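Local coordinates for protein ABC-type amino acid transport system, permease component (Caldanaerobacter subterraneus subsp. tengcongensis MB4, PDB 4YMU) that probably forms the membrane-spanning part of an amino acid ABC importer and binds free arginine between its two copies within the membrane domain, at residues C[20-25]-C[158-163]; C[27-32]-C[93-98]; C[88-93]-C[164-169]; C[12-17]-C[175-180]. All coordinates share one frame; numbering follows the deposited sequence.

Contact 1 (C[20-25]-C[158-163]); sequences IMTLKL and KESAIV. With ARG (arginine), chain J; ARG (arginine), chain I.
Carboxylate oxygen OE2 of Glu159 is gripped by two amino groups: the N of bound arginine J lies 2.7 Å from OE2, and 2.9 Å separates OE2 from the N of bound arginine I. OE1 of Glu159 adds a weak bond to the N of arginine I. A bend at chi2 (-66°) folds the glutamate chain toward the ligands, on the side of its helix turned from 20-25, and the two amino groups would be expected to keep the carboxylate ionised. Lys158 NZ gives a weak bond to the O of arginine J and an ordinary hydrogen bond to Arg63 O of the second subunit. Ser160 faces the other way. Its CB meets Leu25 CD1 at 3.6 Å, and its OG lies 3.6 Å from Thr22 CG2, a methyl that offers it no hydrogen bond; that hydroxyl instead bonds Leu157 O one turn back. Leu25 CD1 also reaches tip to tip to Val163 CG2, 3.6 Å away. Thus 158-163 packs on helix 12-44 mainly through carbon atoms, with a weak hydrogen bond between Ser160 OG and Thr26 OG1 beside them. Helix 87-112 joins this packing with Val92 and Leu95 on Leu25, and helix 186-214 with Tyr196 on Thr22.

Contact 2 (C[27-32]-C[93-98]); sequences FLAVTI and SALAIN. With ARG (arginine), chain I.
Ala29 and Ala96 turn their CB atoms toward the partner helix, and with such short side chains the two backbones come almost into touch: Ala29 CA and Ala96 CA are 4.2 Å apart. The segment axes approach to 7.5 Å and run in the same sense, crossing at -39°. Ala29 CB does not meet Ala96 CB head on but is directed beside it, lying 3.5 Å from Leu95 CB. Ala96 CB in turn sits against the backbone of the first helix, 3.4 Å from Ala29 O, and the CA of Ala96 makes a CA-H...O contact with the same oxygen at 3.5 Å. One turn further on, Ile32 holds its CG2 branch anti to the backbone N, and that methyl covers Ala96 CB at 3.5 Å. Beyond its CB, Leu95 continues onto Met156 and Ser160 of helix 129-160. Asn98 points its amide to another side of helix 87-112, where OD1 accepts from both NE (2.8 Å) and NH1 of bound arginine I, so one carbonyl oxygen holds two guanidinium nitrogens. Small residues, a right-handed parallel crossing and a CA-H...O contact recall the small-residue packing of transmembrane helix pairs. No conventional hydrogen bond joins the segments, which implies that close apolar fit, with a weak contact to Ala29 O, accounts for the pairing, while the polar amide serves the ligand.

Contact 3 (C[88-93]-C[164-169]); sequences FTAGVS and SVIGFA
An aromatic pair and an aliphatic touch join the start of helix 87-112 to the loop that links helix 129-160 with helix 174-182. Phe88 and Phe168 lie side by side, their side chains pointing the same way, with ring centroids 5.5 Å apart and planes inclined at 32°. Phe168 CE1 comes to the edge of the Phe88 ring, near its plane, and stands 3.3 Å from Phe88 CD1; Phe168 CZ is almost as close to that atom. Both rings are carried by a CG anti to the backbone N (chi1 179° for Phe88), and Phe168 CE1 also rests on Phe88 CB at 3.6 Å. Val92 CG2, a turn along the helix, lies over one face of the Phe88 ring, offset toward the rim, and Lys24 of helix 12-44 makes a cation-pi contact with the same ring. Two residues beyond Phe88, Ala90 CB receives Ile166 CD1 at 3.8 Å, and Tyr75 of helix 67-75 packs against both of these residues. The two loop anchors, Ile166 and Phe168, flank Gly167, which closes a type I beta turn begun at Ser164 through the bond from Gly167 N to Ser164 O (2.8 Å), with the positive phi common for glycine at the end of such turns.

Contact 4 (C[12-17]-C[175-180]); sequences TPLFIS and ADIIQS
With CG anti to its carbonyl carbon (chi1 -74°), Phe15 swings its ring out until the far end reaches Ile178, whose CG1 takes the same kind of position and carries CD1 to the ring. The result is an antiparallel packing of two helices, the start of the long helix 12-44 against the short helix 174-182, with the segment directions at 166°. Their axes stay 10.6 Å apart, and even the nearest CA atoms, those of Leu14 and Ile178, are 8.2 Å apart, so side chains alone bridge the helices. Leu14 works through a single methyl. Its CD1 meets Ile177 CG2 at 3.7 Å, the two side chains crossing obliquely, while the Leu14 and Ile178 side chains slide past each other in opposite directions, with Leu14 CD1 4.1 Å from Ile178 CG1. Leu14 and Ile177 are partly exposed, at the surface, whereas Phe15 and Ile178 are buried. Ile191 and Ile192 of helix 186-214 also pack on Phe15, and Met8 of helix 6-9 touches both Phe15 and Ile178. The contact is plain apolar packing at one end of the membrane domain. Phe15 and Ile178 cross at about a right angle, and the terminal methyl makes a CH-pi contact: Ile178 CD1 stands 4.0 Å from the ring centroid, over the face and 29° off the normal, with Phe15 CZ its nearest ring atom at 3.5 Å.

Helix 12-44 threads contacts 4, 1 and 2 in turn, with contact 3 beside them. Contacts 1 and 2 share an apolar core, Leu25 CD1 lying 3.5 Å from Leu95 CD1, and both hold arginine I, through Glu159 and Asn98; Leu67 and Glu152 add to its site, and Glu159 and Lys158 of the second subunit reach it too. Contacts 1 and 3 lie about 9 Å apart between centres and meet where Met21 CG touches Phe168 CZ at 3.5 Å and where Val163 O and Phe168 N form a probable hydrogen bond. Contacts 2 and 3 share Ser93 on helix 87-112. Contact 4 stands apart, its centre about 25 Å from that of contact 2.

Contact 1 (C[20-25]-C[158-163])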
loop_
_atom_site.group_PDB
_atom_site.type_symbol
_atom_site.label_atom_id
_atom_site.label_comp_id
_atom_site.label_asym_id
_atom_site.label_seq_id
_atom_site.Cartn_x
_atom_site.Cartn_y
_atom_site.Cartn_z
ATOM N N ILE C 20 36.974 -5.909 -9.165
ATOM C CA ILE C 20 36.873 -4.973 -10.273
ATOM C C ILE C 20 36.153 -5.603 -11.458
ATOM O O ILE C 20 35.416 -4.939 -12.183
ATOM C CB ILE C 20 38.258 -4.474 -10.694
ATOM C CG1 ILE C 20 38.869 -3.622 -9.586
ATOM C CG2 ILE C 20 38.192 -3.698 -12.003
ATOM C CD1 ILE C 20 40.095 -2.860 -10.029
ATOM N N MET C 21 36.353 -6.900 -11.639
ATOM C CA MET C 21 35.756 -7.612 -12.759
ATOM C C MET C 21 34.268 -7.852 -12.489
ATOM O O MET C 21 33.444 -7.783 -13.400
ATOM C CB MET C 21 36.497 -8.927 -13.016
ATOM C CG MET C 21 36.729 -9.247 -14.483
ATOM S SD MET C 21 37.986 -8.214 -15.279
ATOM C CE MET C 21 37.589 -8.426 -17.013
ATOM N N THR C 22 33.918 -8.147 -11.241
ATOM C CA THR C 22 32.508 -8.283 -10.900
ATOM C C THR C 22 31.798 -6.959 -11.181
ATOM O O THR C 22 30.731 -6.945 -11.793
ATOM C CB THR C 22 32.290 -8.711 -9.445
ATOM O OG1 THR C 22 32.649 -10.091 -9.289
ATOM C CG2 THR C 22 30.822 -8.529 -9.055
ATOM N N LEU C 23 32.425 -5.856 -10.774
ATOM C CA LEU C 23 31.921 -4.502 -11.043
ATOM C C LEU C 23 31.719 -4.258 -12.538
ATOM O O LEU C 23 30.627 -3.877 -12.971
ATOM C CB LEU C 23 32.894 -3.455 -10.496
ATOM C CG LEU C 23 32.658 -2.869 -9.105
ATOM C CD1 LEU C 23 32.249 -3.945 -8.126
ATOM C CD2 LEU C 23 33.916 -2.172 -8.619
ATOM N N LYS C 24 32.788 -4.452 -13.306
ATOM C CA LYS C 24 32.782 -4.252 -14.757
ATOM C C LYS C 24 31.674 -5.047 -15.454
ATOM O O LYS C 24 30.936 -4.516 -16.286
ATOM C CB LYS C 24 34.152 -4.642 -15.328
ATOM C CG LYS C 24 34.228 -4.674 -16.846
ATOM C CD LYS C 24 35.531 -5.321 -17.324
ATOM C CE LYS C 24 35.636 -5.345 -18.853
ATOM N NZ LYS C 24 36.824 -6.113 -19.366
ATOM N N LEU C 25 31.563 -6.319 -15.091
ATOM C CA LEU C 25 30.529 -7.203 -15.615
ATOM C C LEU C 25 29.110 -6.676 -15.333
ATOM O O LEU C 25 28.304 -6.504 -16.254
ATOM C CB LEU C 25 30.690 -8.593 -14.995
ATOM C CG LEU C 25 30.319 -9.849 -15.792
ATOM C CD1 LEU C 25 29.545 -10.805 -14.902
ATOM C CD2 LEU C 25 29.552 -9.558 -17.077
ATOM N N LYS C 158 25.220 -9.896 -6.916
ATOM C CA LYS C 158 25.167 -11.262 -6.452
ATOM C C LYS C 158 24.956 -12.192 -7.648
ATOM O O LYS C 158 25.637 -13.212 -7.782
ATOM C CB LYS C 158 24.055 -11.431 -5.414
ATOM C CG LYS C 158 24.292 -10.629 -4.149
ATOM C CD LYS C 158 23.331 -11.027 -3.028
ATOM C CE LYS C 158 21.889 -10.642 -3.361
ATOM N NZ LYS C 158 20.908 -11.280 -2.421
ATOM N N GLU C 159 24.055 -11.813 -8.544
ATOM C CA GLU C 159 23.730 -12.683 -9.665
ATOM C C GLU C 159 24.926 -13.006 -10.575
ATOM O O GLU C 159 25.022 -14.117 -11.089
ATOM C CB GLU C 159 22.564 -12.122 -10.477
ATOM C CG GLU C 159 21.219 -12.202 -9.758
ATOM C CD GLU C 159 20.735 -13.628 -9.535
ATOM O OE1 GLU C 159 21.198 -14.538 -10.243
ATOM O OE2 GLU C 159 19.877 -13.851 -8.660
ATOM N N SER C 160 25.818 -12.033 -10.753
ATOM C CA SER C 160 26.913 -12.113 -11.705
ATOM C C SER C 160 27.968 -13.149 -11.285
ATOM O O SER C 160 28.735 -13.623 -12.113
ATOM C CB SER C 160 27.569 -10.748 -11.858
ATOM O OG SER C 160 28.298 -10.432 -10.687
ATOM N N ALA C 161 27.986 -13.524 -10.009
ATOM C CA ALA C 161 28.902 -14.556 -9.524
ATOM C C ALA C 161 28.773 -15.844 -10.336
ATOM O O ALA C 161 29.633 -16.721 -10.269
ATOM C CB ALA C 161 28.658 -14.849 -8.057
ATOM N N ILE C 162 27.696 -15.955 -11.104
ATOM C CA ILE C 162 27.417 -17.177 -11.829
ATOM C C ILE C 162 28.247 -17.319 -13.114
ATOM O O ILE C 162 28.292 -18.393 -13.708
ATOM C CB ILE C 162 25.930 -17.299 -12.143
ATOM C CG1 ILE C 162 25.527 -18.767 -12.163
ATOM C CG2 ILE C 162 25.559 -16.567 -13.448
ATOM C CD1 ILE C 162 24.167 -18.951 -12.720
ATOM N N VAL C 163 28.921 -16.254 -13.535
ATOM C CA VAL C 163 29.773 -16.360 -14.706
ATOM C C VAL C 163 31.115 -16.978 -14.309
ATOM O O VAL C 163 32.012 -17.130 -15.141
ATOM C CB VAL C 163 30.015 -14.998 -15.370
ATOM C CG1 VAL C 163 28.685 -14.329 -15.662
ATOM C CG2 VAL C 163 30.888 -14.116 -14.472
HETATM N N ARG J . 20.485 -15.710 -6.782
HETATM C CA ARG J . 20.488 -14.646 -5.782
HETATM C C ARG J . 21.629 -14.820 -4.789
HETATM O O ARG J . 21.968 -13.872 -4.069
HETATM C CB ARG J . 19.152 -14.602 -5.025
HETATM C CG ARG J . 18.922 -15.773 -4.084
HETATM C CD ARG J . 17.509 -15.762 -3.561
HETATM N NE ARG J . 17.302 -16.732 -2.488
HETATM C CZ ARG J . 16.109 -17.040 -1.982
HETATM N NH1 ARG J . 15.018 -16.454 -2.460
HETATM N NH2 ARG J . 16.006 -17.926 -1.004
HETATM O OXT ARG J . 22.214 -15.906 -4.669
HETATM N N ARG I . 18.626 -16.255 -9.609
HETATM C CA ARG I . 17.227 -16.161 -10.032
HETATM C C ARG I . 17.008 -16.744 -11.417
HETATM O O ARG I . 15.861 -16.890 -11.859
HETATM C CB ARG I . 16.751 -14.711 -10.042
HETATM C CG ARG I . 17.346 -13.856 -11.129
HETATM C CD ARG I . 16.969 -12.402 -10.894
HETATM N NE ARG I . 17.327 -11.543 -12.015
HETATM C CZ ARG I . 17.294 -10.218 -11.978
HETATM N NH1 ARG I . 17.638 -9.516 -13.051
HETATM N NH2 ARG I . 16.927 -9.593 -10.864
HETATM O OXT ARG I . 17.970 -17.050 -12.122
#

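Contact 2 (C[27-32]-C[93-98])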
loop_
_atom_site.group_PDB
_atom_site.type_symbol
_atom_site.label_atom_id
_atom_site.label_comp_id
_atom_site.label_asym_id
_atom_site.label_seq_id
_atom_site.Cartn_x
_atom_site.Cartn_y
_atom_site.Cartn_z
ATOM N N PHE C 27 27.877 -3.742 -14.040
ATOM C CA PHE C 27 27.627 -2.430 -14.610
ATOM C C PHE C 27 27.206 -2.502 -16.070
ATOM O O PHE C 27 26.144 -2.017 -16.447
ATOM C CB PHE C 27 28.899 -1.601 -14.532
ATOM C CG PHE C 27 28.716 -0.277 -13.874
ATOM C CD1 PHE C 27 28.314 0.828 -14.611
ATOM C CD2 PHE C 27 28.948 -0.131 -12.511
ATOM C CE1 PHE C 27 28.146 2.060 -13.999
ATOM C CE2 PHE C 27 28.783 1.094 -11.888
ATOM C CZ PHE C 27 28.383 2.194 -12.635
ATOM N N LEU C 28 28.051 -3.098 -16.896
ATOM C CA LEU C 28 27.791 -3.177 -18.331
ATOM C C LEU C 28 26.494 -3.927 -18.643
ATOM O O LEU C 28 25.735 -3.522 -19.525
ATOM C CB LEU C 28 28.981 -3.826 -19.050
ATOM C CG LEU C 28 28.889 -3.987 -20.570
ATOM C CD1 LEU C 28 28.633 -2.645 -21.253
ATOM C CD2 LEU C 28 30.168 -4.632 -21.116
ATOM N N ALA C 29 26.241 -5.012 -17.916
ATOM C CA ALA C 29 25.059 -5.825 -18.171
ATOM C C ALA C 29 23.811 -5.038 -17.808
ATOM O O ALA C 29 22.912 -4.844 -18.639
ATOM C CB ALA C 29 25.120 -7.117 -17.379
ATOM N N VAL C 30 23.790 -4.556 -16.569
ATOM C CA VAL C 30 22.673 -3.779 -16.062
ATOM C C VAL C 30 22.414 -2.558 -16.946
ATOM O O VAL C 30 21.261 -2.276 -17.277
ATOM C CB VAL C 30 22.886 -3.369 -14.599
ATOM C CG1 VAL C 30 21.829 -2.369 -14.176
ATOM C CG2 VAL C 30 22.837 -4.605 -13.701
ATOM N N THR C 31 23.474 -1.840 -17.317
ATOM C CA THR C 31 23.347 -0.705 -18.230
ATOM C C THR C 31 22.641 -1.097 -19.522
ATOM O O THR C 31 21.701 -0.432 -19.954
ATOM C CB THR C 31 24.706 -0.098 -18.590
ATOM O OG1 THR C 31 25.206 0.649 -17.480
ATOM C CG2 THR C 31 24.567 0.840 -19.771
ATOM N N ILE C 32 23.091 -2.195 -20.119
ATOM C CA ILE C 32 22.516 -2.692 -21.358
ATOM C C ILE C 32 21.121 -3.240 -21.096
ATOM O O ILE C 32 20.209 -3.040 -21.896
ATOM C CB ILE C 32 23.423 -3.786 -21.996
ATOM C CG1 ILE C 32 24.665 -3.143 -22.633
ATOM C CG2 ILE C 32 22.671 -4.567 -23.052
ATOM C CD1 ILE C 32 25.716 -4.132 -23.058
ATOM N N SER C 93 26.047 -10.730 -22.132
ATOM C CA SER C 93 24.829 -10.973 -22.900
ATOM C C SER C 93 23.707 -11.557 -22.055
ATOM O O SER C 93 22.564 -11.075 -22.086
ATOM C CB SER C 93 25.125 -11.942 -24.040
ATOM O OG SER C 93 25.992 -11.334 -24.975
ATOM N N ALA C 94 24.049 -12.607 -21.310
ATOM C CA ALA C 94 23.070 -13.355 -20.552
ATOM C C ALA C 94 22.467 -12.466 -19.461
ATOM O O ALA C 94 21.244 -12.354 -19.341
ATOM C CB ALA C 94 23.703 -14.599 -19.963
ATOM N N LEU C 95 23.345 -11.837 -18.682
ATOM C CA LEU C 95 22.950 -10.946 -17.606
ATOM C C LEU C 95 22.131 -9.758 -18.126
ATOM O O LEU C 95 21.112 -9.412 -17.543
ATOM C CB LEU C 95 24.183 -10.437 -16.867
ATOM C CG LEU C 95 24.956 -11.447 -16.037
ATOM C CD1 LEU C 95 26.016 -10.732 -15.236
ATOM C CD2 LEU C 95 24.017 -12.190 -15.117
ATOM N N ALA C 96 22.575 -9.142 -19.218
ATOM C CA ALA C 96 21.845 -8.023 -19.800
ATOM C C ALA C 96 20.453 -8.436 -20.265
ATOM O O ALA C 96 19.512 -7.653 -20.176
ATOM C CB ALA C 96 22.620 -7.379 -20.933
ATOM N N ILE C 97 20.322 -9.648 -20.792
ATOM C CA ILE C 97 19.009 -10.115 -21.243
ATOM C C ILE C 97 18.085 -10.357 -20.039
ATOM O O ILE C 97 16.945 -9.834 -19.978
ATOM C CB ILE C 97 19.137 -11.367 -22.142
ATOM C CG1 ILE C 97 19.498 -10.966 -23.580
ATOM C CG2 ILE C 97 17.872 -12.187 -22.140
ATOM C CD1 ILE C 97 20.167 -12.108 -24.378
ATOM N N ASN C 98 18.585 -11.132 -19.079
ATOM C CA ASN C 98 17.842 -11.417 -17.852
ATOM C C ASN C 98 17.341 -10.105 -17.204
ATOM O O ASN C 98 16.124 -9.894 -16.960
ATOM C CB ASN C 98 18.755 -12.208 -16.909
ATOM C CG ASN C 98 18.060 -12.655 -15.636
ATOM O OD1 ASN C 98 18.273 -12.077 -14.570
ATOM N ND2 ASN C 98 17.230 -13.688 -15.735
HETATM N N ARG I . 18.626 -16.255 -9.609
HETATM C CA ARG I . 17.227 -16.161 -10.032
HETATM C C ARG I . 17.008 -16.744 -11.417
HETATM O O ARG I . 15.861 -16.890 -11.859
HETATM C CB ARG I . 16.751 -14.711 -10.042
HETATM C CG ARG I . 17.346 -13.856 -11.129
HETATM C CD ARG I . 16.969 -12.402 -10.894
HETATM N NE ARG I . 17.327 -11.543 -12.015
HETATM C CZ ARG I . 17.294 -10.218 -11.978
HETATM N NH1 ARG I . 17.638 -9.516 -13.051
HETATM N NH2 ARG I . 16.927 -9.593 -10.864
HETATM O OXT ARG I . 17.970 -17.050 -12.122
#

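Contact 3 (C[88-93]-C[164-169])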
loop_
_atom_site.group_PDB
_atom_site.type_symbol
_atom_site.label_atom_id
_atom_site.label_comp_id
_atom_site.label_asym_id
_atom_site.label_seq_id
_atom_site.Cartn_x
_atom_site.Cartn_y
_atom_site.Cartn_z
ATOM N N PHE C 88 33.382 -13.442 -21.305
ATOM C CA PHE C 88 32.959 -12.111 -20.933
ATOM C C PHE C 88 31.706 -11.741 -21.697
ATOM O O PHE C 88 30.691 -11.406 -21.085
ATOM C CB PHE C 88 34.071 -11.112 -21.232
ATOM C CG PHE C 88 33.721 -9.699 -20.900
ATOM C CD1 PHE C 88 33.559 -9.302 -19.582
ATOM C CD2 PHE C 88 33.564 -8.762 -21.906
ATOM C CE1 PHE C 88 33.244 -7.994 -19.272
ATOM C CE2 PHE C 88 33.246 -7.452 -21.605
ATOM C CZ PHE C 88 33.080 -7.067 -20.286
ATOM N N THR C 89 31.759 -11.820 -23.026
ATOM C CA THR C 89 30.588 -11.468 -23.826
ATOM C C THR C 89 29.403 -12.398 -23.546
ATOM O O THR C 89 28.248 -11.970 -23.619
ATOM C CB THR C 89 30.882 -11.412 -25.334
ATOM O OG1 THR C 89 30.910 -12.740 -25.865
ATOM C CG2 THR C 89 32.210 -10.732 -25.582
ATOM N N ALA C 90 29.675 -13.655 -23.213
ATOM C CA ALA C 90 28.599 -14.574 -22.851
ATOM C C ALA C 90 27.884 -14.096 -21.580
ATOM O O ALA C 90 26.654 -13.989 -21.557
ATOM C CB ALA C 90 29.126 -15.979 -22.671
ATOM N N GLY C 91 28.663 -13.810 -20.537
ATOM C CA GLY C 91 28.136 -13.347 -19.265
ATOM C C GLY C 91 27.368 -12.048 -19.431
ATOM O O GLY C 91 26.214 -11.952 -19.015
ATOM N N VAL C 92 28.004 -11.065 -20.066
ATOM C CA VAL C 92 27.380 -9.777 -20.340
ATOM C C VAL C 92 26.052 -9.938 -21.064
ATOM O O VAL C 92 25.050 -9.363 -20.652
ATOM C CB VAL C 92 28.290 -8.874 -21.199
ATOM C CG1 VAL C 92 27.488 -7.734 -21.817
ATOM C CG2 VAL C 92 29.452 -8.340 -20.382
ATOM N N SER C 93 26.047 -10.730 -22.132
ATOM C CA SER C 93 24.829 -10.973 -22.900
ATOM C C SER C 93 23.707 -11.557 -22.055
ATOM O O SER C 93 22.564 -11.075 -22.086
ATOM C CB SER C 93 25.125 -11.942 -24.040
ATOM O OG SER C 93 25.992 -11.334 -24.975
ATOM N N SER C 164 31.255 -17.310 -13.030
ATOM C CA SER C 164 32.456 -17.971 -12.575
ATOM C C SER C 164 32.463 -19.390 -13.153
ATOM O O SER C 164 33.500 -19.869 -13.609
ATOM C CB SER C 164 32.534 -17.998 -11.050
ATOM O OG SER C 164 31.781 -19.073 -10.516
ATOM N N VAL C 165 31.301 -20.045 -13.164
ATOM C CA VAL C 165 31.207 -21.431 -13.632
ATOM C C VAL C 165 31.537 -21.589 -15.121
ATOM O O VAL C 165 31.750 -22.701 -15.607
ATOM C CB VAL C 165 29.810 -22.047 -13.363
ATOM C CG1 VAL C 165 29.356 -21.791 -11.927
ATOM C CG2 VAL C 165 28.809 -21.523 -14.364
ATOM N N ILE C 166 31.586 -20.469 -15.829
ATOM C CA ILE C 166 31.835 -20.432 -17.268
ATOM C C ILE C 166 33.311 -20.114 -17.458
ATOM O O ILE C 166 33.804 -19.976 -18.570
ATOM C CB ILE C 166 30.960 -19.321 -17.897
ATOM C CG1 ILE C 166 30.459 -19.677 -19.285
ATOM C CG2 ILE C 166 31.693 -17.977 -17.979
ATOM C CD1 ILE C 166 29.764 -18.473 -19.932
ATOM N N GLY C 167 34.003 -19.959 -16.340
ATOM C CA GLY C 167 35.418 -19.676 -16.347
ATOM C C GLY C 167 35.788 -18.218 -16.503
ATOM O O GLY C 167 36.929 -17.905 -16.817
ATOM N N PHE C 168 34.848 -17.307 -16.275
ATOM C CA PHE C 168 35.183 -15.885 -16.319
ATOM C C PHE C 168 35.805 -15.517 -14.977
ATOM O O PHE C 168 35.384 -16.030 -13.933
ATOM C CB PHE C 168 33.953 -15.033 -16.616
ATOM C CG PHE C 168 34.246 -13.561 -16.707
ATOM C CD1 PHE C 168 34.907 -13.041 -17.815
ATOM C CD2 PHE C 168 33.872 -12.695 -15.682
ATOM C CE1 PHE C 168 35.187 -11.684 -17.904
ATOM C CE2 PHE C 168 34.151 -11.339 -15.759
ATOM C CZ PHE C 168 34.808 -10.831 -16.872
ATOM N N ALA C 169 36.834 -14.672 -15.006
ATOM C CA ALA C 169 37.620 -14.388 -13.799
ATOM C C ALA C 169 37.006 -13.326 -12.870
ATOM O O ALA C 169 37.648 -12.317 -12.549
ATOM C CB ALA C 169 39.031 -14.004 -14.170
#

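Contact 4 (C[12-17]-C[175-180])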
loop_
_atom_site.group_PDB
_atom_site.type_symbol
_atom_site.label_atom_id
_atom_site.label_comp_id
_atom_site.label_asym_id
_atom_site.label_seq_id
_atom_site.Cartn_x
_atom_site.Cartn_y
_atom_site.Cartn_z
ATOM N N THR C 12 45.754 -10.827 -2.262
ATOM C CA THR C 12 44.984 -9.589 -2.363
ATOM C C THR C 12 44.830 -9.059 -3.799
ATOM O O THR C 12 43.718 -8.696 -4.186
ATOM C CB THR C 12 45.535 -8.498 -1.421
ATOM O OG1 THR C 12 45.260 -8.864 -0.063
ATOM C CG2 THR C 12 44.933 -7.134 -1.738
ATOM N N PRO C 13 45.922 -9.020 -4.596
ATOM C CA PRO C 13 45.741 -8.525 -5.968
ATOM C C PRO C 13 44.750 -9.352 -6.777
ATOM O O PRO C 13 44.135 -8.825 -7.708
ATOM C CB PRO C 13 47.139 -8.659 -6.580
ATOM C CG PRO C 13 48.049 -8.558 -5.433
ATOM C CD PRO C 13 47.348 -9.246 -4.299
ATOM N N LEU C 14 44.612 -10.630 -6.440
ATOM C CA LEU C 14 43.649 -11.472 -7.136
ATOM C C LEU C 14 42.224 -11.136 -6.702
ATOM O O LEU C 14 41.325 -11.011 -7.534
ATOM C CB LEU C 14 43.958 -12.958 -6.931
ATOM C CG LEU C 14 45.117 -13.508 -7.772
ATOM C CD1 LEU C 14 45.280 -15.002 -7.544
ATOM C CD2 LEU C 14 44.895 -13.218 -9.252
ATOM N N PHE C 15 42.033 -10.970 -5.400
ATOM C CA PHE C 15 40.734 -10.581 -4.859
ATOM C C PHE C 15 40.266 -9.245 -5.423
ATOM O O PHE C 15 39.154 -9.138 -5.935
ATOM C CB PHE C 15 40.809 -10.498 -3.345
ATOM C CG PHE C 15 40.855 -11.830 -2.670
ATOM C CD1 PHE C 15 39.755 -12.677 -2.709
ATOM C CD2 PHE C 15 41.976 -12.226 -1.961
ATOM C CE1 PHE C 15 39.779 -13.909 -2.072
ATOM C CE2 PHE C 15 41.999 -13.448 -1.311
ATOM C CZ PHE C 15 40.898 -14.292 -1.370
ATOM N N ILE C 16 41.129 -8.238 -5.329
ATOM C CA ILE C 16 40.862 -6.911 -5.872
ATOM C C ILE C 16 40.560 -6.965 -7.370
ATOM O O ILE C 16 39.659 -6.276 -7.851
ATOM C CB ILE C 16 42.045 -5.959 -5.588
ATOM C CG1 ILE C 16 42.004 -5.503 -4.127
ATOM C CG2 ILE C 16 42.034 -4.756 -6.518
ATOM C CD1 ILE C 16 43.113 -4.549 -3.757
ATOM N N SER C 17 41.315 -7.780 -8.103
ATOM C CA SER C 17 41.105 -7.938 -9.541
ATOM C C SER C 17 39.769 -8.614 -9.851
ATOM O O SER C 17 39.092 -8.270 -10.824
ATOM C CB SER C 17 42.241 -8.748 -10.159
ATOM O OG SER C 17 41.987 -8.974 -11.531
ATOM N N ALA C 175 38.631 -18.000 -5.991
ATOM C CA ALA C 175 38.819 -19.099 -5.042
ATOM C C ALA C 175 39.380 -20.374 -5.696
ATOM O O ALA C 175 40.098 -21.152 -5.056
ATOM C CB ALA C 175 37.547 -19.404 -4.328
ATOM N N ASP C 176 39.031 -20.600 -6.959
ATOM C CA ASP C 176 39.617 -21.712 -7.684
ATOM C C ASP C 176 41.096 -21.417 -7.871
ATOM O O ASP C 176 41.950 -22.172 -7.383
ATOM C CB ASP C 176 38.922 -21.972 -9.022
ATOM C CG ASP C 176 37.557 -22.649 -8.856
ATOM O OD1 ASP C 176 37.366 -23.452 -7.902
ATOM O OD2 ASP C 176 36.679 -22.398 -9.712
ATOM N N ILE C 177 41.385 -20.293 -8.524
ATOM C CA ILE C 177 42.753 -19.880 -8.802
ATOM C C ILE C 177 43.648 -20.045 -7.568
ATOM O O ILE C 177 44.602 -20.839 -7.575
ATOM C CB ILE C 177 42.765 -18.433 -9.303
ATOM C CG1 ILE C 177 41.998 -18.346 -10.624
ATOM C CG2 ILE C 177 44.182 -17.914 -9.455
ATOM C CD1 ILE C 177 41.986 -16.965 -11.263
ATOM N N ILE C 178 43.290 -19.351 -6.495
ATOM C CA ILE C 178 44.027 -19.404 -5.238
ATOM C C ILE C 178 44.209 -20.825 -4.715
ATOM O O ILE C 178 45.316 -21.196 -4.303
ATOM C CB ILE C 178 43.344 -18.526 -4.164
ATOM C CG1 ILE C 178 43.416 -17.054 -4.571
ATOM C CG2 ILE C 178 43.990 -18.709 -2.807
ATOM C CD1 ILE C 178 42.390 -16.189 -3.900
ATOM N N GLN C 179 43.152 -21.638 -4.748
ATOM C CA GLN C 179 43.264 -22.968 -4.146
ATOM C C GLN C 179 44.245 -23.801 -4.966
ATOM O O GLN C 179 44.964 -24.656 -4.424
ATOM C CB GLN C 179 41.909 -23.679 -4.024
ATOM C CG GLN C 179 41.562 -24.591 -5.200
ATOM C CD GLN C 179 42.050 -26.047 -5.037
ATOM O OE1 GLN C 179 42.302 -26.527 -3.935
ATOM N NE2 GLN C 179 42.156 -26.745 -6.149
ATOM N N SER C 180 44.330 -23.501 -6.261
ATOM C CA SER C 180 45.197 -24.288 -7.110
ATOM C C SER C 180 46.639 -24.190 -6.613
ATOM O O SER C 180 47.433 -25.096 -6.832
ATOM C CB SER C 180 45.092 -23.822 -8.562
ATOM O OG SER C 180 45.741 -22.580 -8.738
#